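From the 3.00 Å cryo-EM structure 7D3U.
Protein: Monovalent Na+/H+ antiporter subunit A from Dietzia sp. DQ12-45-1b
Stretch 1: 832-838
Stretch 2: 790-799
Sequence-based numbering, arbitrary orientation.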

# COMPACT_ATOMS: atom_id res chain seq x y z
N ALA B 832 10.49 8.70 33.37
CA ALA B 832 9.86 7.49 33.88
C ALA B 832 9.99 7.41 35.40
O ALA B 832 9.06 6.96 36.08
CB ALA B 832 10.48 6.26 33.22
N ILE B 833 11.13 7.83 35.94
CA ILE B 833 11.31 7.88 37.39
C ILE B 833 10.31 8.85 38.01
O ILE B 833 9.67 8.55 39.02
CB ILE B 833 12.75 8.26 37.75
CG1 ILE B 833 13.64 7.01 37.78
CG2 ILE B 833 12.81 8.97 39.09
CD1 ILE B 833 13.30 6.06 38.90
N TYR B 834 10.16 10.03 37.40
CA TYR B 834 9.21 11.01 37.89
C TYR B 834 7.78 10.49 37.83
O TYR B 834 6.95 10.84 38.68
CB TYR B 834 9.33 12.31 37.09
CG TYR B 834 8.21 13.30 37.35
CD1 TYR B 834 8.24 14.13 38.46
CD2 TYR B 834 7.14 13.40 36.48
CE1 TYR B 834 7.23 15.03 38.70
CE2 TYR B 834 6.12 14.30 36.71
CZ TYR B 834 6.17 15.11 37.82
OH TYR B 834 5.16 16.01 38.05
N TYR B 835 7.47 9.66 36.84
CA TYR B 835 6.15 9.06 36.77
C TYR B 835 5.95 8.04 37.88
O TYR B 835 4.94 8.07 38.59
CB TYR B 835 5.93 8.41 35.40
CG TYR B 835 4.72 7.51 35.35
CD1 TYR B 835 3.45 8.03 35.17
CD2 TYR B 835 4.85 6.13 35.49
CE1 TYR B 835 2.35 7.21 35.12
CE2 TYR B 835 3.75 5.31 35.45
CZ TYR B 835 2.50 5.85 35.26
OH TYR B 835 1.40 5.03 35.22
N LEU B 836 6.91 7.12 38.04
CA LEU B 836 6.80 6.11 39.08
C LEU B 836 6.79 6.72 40.48
O LEU B 836 6.27 6.11 41.42
CB LEU B 836 7.95 5.11 38.96
CG LEU B 836 8.05 4.31 37.66
CD1 LEU B 836 9.29 3.44 37.67
CD2 LEU B 836 6.81 3.47 37.45
N ARG B 837 7.35 7.92 40.63
CA ARG B 837 7.46 8.55 41.94
C ARG B 837 6.13 9.11 42.43
O ARG B 837 5.90 9.19 43.64
CB ARG B 837 8.51 9.66 41.88
CG ARG B 837 8.66 10.44 43.17
CD ARG B 837 9.63 11.59 42.98
NE ARG B 837 8.98 12.77 42.43
CZ ARG B 837 8.63 13.83 43.14
NH1 ARG B 837 8.87 13.86 44.45
NH2 ARG B 837 8.04 14.86 42.55
N ALA B 838 5.24 9.49 41.51
CA ALA B 838 4.05 10.24 41.88
C ALA B 838 3.17 9.45 42.83
O ALA B 838 3.09 8.22 42.75
CB ALA B 838 3.26 10.62 40.63
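Stretch 2 (790-799) FLRTFARILG

Residues 790-799 form a helix that runs nearly antiparallel to the helix of residues 832-837, with 151° between their N-to-C directions (signed crossing angle -151°) and a closest axial approach of 9.6 Å. The helix of stretch 2 extends beyond both ends of the segment and is kinked at R796 and I797, whose N atoms lack a bond to the turn before; R796 N instead bonds to T793 O at 2.8 Å. The opposed directions set I833 across from A795 and R837 across from R792. At the latter pair the backbones draw close, with R837 CA and R792 CA 5.6 Å apart, against 7.3 Å between I833 CA and A795 CA.

The wider separation is occupied by I833, whose CA-to-CB bond points toward stretch 2. Its side chain is the bump of this end, and L791, A795 and L798 form the hollow that receives it. I833 CD1 lies 3.8 Å from L798 CD2 and 4.3 Å from L791 CD1, while A795 CB forms one side of the pocket, 4.3 Å from I833 CG2.

L791 supplies the reciprocal bump. L791 CD2 approaches the helical turn at L836 and R837, 3.7 Å from L836 O, 3.8 Å from L836 CB and 3.9 Å from R837 N, so that it packs against backbone as well as side chain.

At the close end the two arginines pack through their aliphatic portions, R837 CG lying 3.7 Å from R792 CG, and R792 CG also reaches R837 O at 3.6 Å. R837 CD touches A795 CB at 3.6 Å, and the chain beyond it turns away from that methyl, bringing the edge of the guanidinium near R792 O. No hydrogen bond links the stretches, which together bury 364 Å².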

# COMPACT_ATOMS: atom_id res chain seq x y z
N PHE B 790 10.11 5.54 49.81
CA PHE B 790 11.42 5.06 49.39
C PHE B 790 11.81 5.65 48.05
O PHE B 790 12.94 6.14 47.87
CB PHE B 790 11.43 3.54 49.34
CG PHE B 790 10.84 2.89 50.55
CD1 PHE B 790 11.34 3.16 51.81
CD2 PHE B 790 9.78 2.01 50.44
CE1 PHE B 790 10.80 2.57 52.93
CE2 PHE B 790 9.24 1.41 51.56
CZ PHE B 790 9.75 1.69 52.80
N LEU B 791 10.90 5.62 47.08
CA LEU B 791 11.20 6.21 45.78
C LEU B 791 11.15 7.73 45.81
O LEU B 791 11.93 8.37 45.10
CB LEU B 791 10.23 5.67 44.72
CG LEU B 791 10.63 6.01 43.28
CD1 LEU B 791 12.08 5.64 43.04
CD2 LEU B 791 9.72 5.29 42.30
N ARG B 792 10.26 8.31 46.61
CA ARG B 792 10.18 9.77 46.67
C ARG B 792 11.42 10.39 47.27
O ARG B 792 11.66 11.59 47.07
CB ARG B 792 8.94 10.19 47.47
CG ARG B 792 7.64 10.08 46.69
CD ARG B 792 6.50 10.81 47.37
NE ARG B 792 6.01 10.11 48.55
CZ ARG B 792 6.36 10.41 49.80
NH1 ARG B 792 7.21 11.41 50.03
NH2 ARG B 792 5.87 9.72 50.82
N THR B 793 12.23 9.62 48.00
CA THR B 793 13.48 10.11 48.55
C THR B 793 14.68 9.78 47.67
O THR B 793 15.53 10.63 47.43
CB THR B 793 13.71 9.56 49.96
OG1 THR B 793 12.71 10.08 50.84
CG2 THR B 793 15.08 9.96 50.47
N PHE B 794 14.76 8.54 47.18
CA PHE B 794 15.83 8.19 46.26
C PHE B 794 15.78 9.04 45.00
O PHE B 794 16.82 9.28 44.37
CB PHE B 794 15.76 6.71 45.90
CG PHE B 794 16.95 6.21 45.13
CD1 PHE B 794 18.23 6.61 45.48
CD2 PHE B 794 16.79 5.34 44.07
CE1 PHE B 794 19.32 6.15 44.77
CE2 PHE B 794 17.88 4.88 43.36
CZ PHE B 794 19.15 5.29 43.72
N ALA B 795 14.59 9.50 44.61
CA ALA B 795 14.49 10.41 43.48
C ALA B 795 15.11 11.77 43.79
O ALA B 795 15.54 12.46 42.86
CB ALA B 795 13.04 10.58 43.06
N ARG B 796 15.18 12.17 45.06
CA ARG B 796 15.82 13.43 45.41
C ARG B 796 17.31 13.42 45.08
O ARG B 796 17.91 14.50 44.96
CB ARG B 796 15.63 13.73 46.90
CG ARG B 796 14.27 14.31 47.25
CD ARG B 796 14.12 14.43 48.75
NE ARG B 796 15.35 14.88 49.39
CZ ARG B 796 15.54 14.94 50.70
NH1 ARG B 796 14.57 14.56 51.52
NH2 ARG B 796 16.69 15.37 51.19
N ILE B 797 17.91 12.25 44.92
CA ILE B 797 19.29 12.13 44.46
C ILE B 797 19.39 11.54 43.07
O ILE B 797 20.47 11.61 42.46
CB ILE B 797 20.15 11.31 45.45
CG1 ILE B 797 19.60 9.88 45.58
CG2 ILE B 797 20.19 11.98 46.81
CD1 ILE B 797 20.51 8.95 46.36
N LEU B 798 18.31 10.97 42.54
CA LEU B 798 18.30 10.45 41.18
C LEU B 798 17.84 11.48 40.16
O LEU B 798 17.99 11.24 38.96
CB LEU B 798 17.39 9.22 41.10
CG LEU B 798 17.86 8.11 40.17
CD1 LEU B 798 19.16 7.53 40.67
CD2 LEU B 798 16.80 7.03 40.05
N GLY B 799 17.28 12.60 40.60
CA GLY B 799 16.87 13.65 39.69
C GLY B 799 18.05 14.46 39.21
O GLY B 799 18.35 14.50 38.01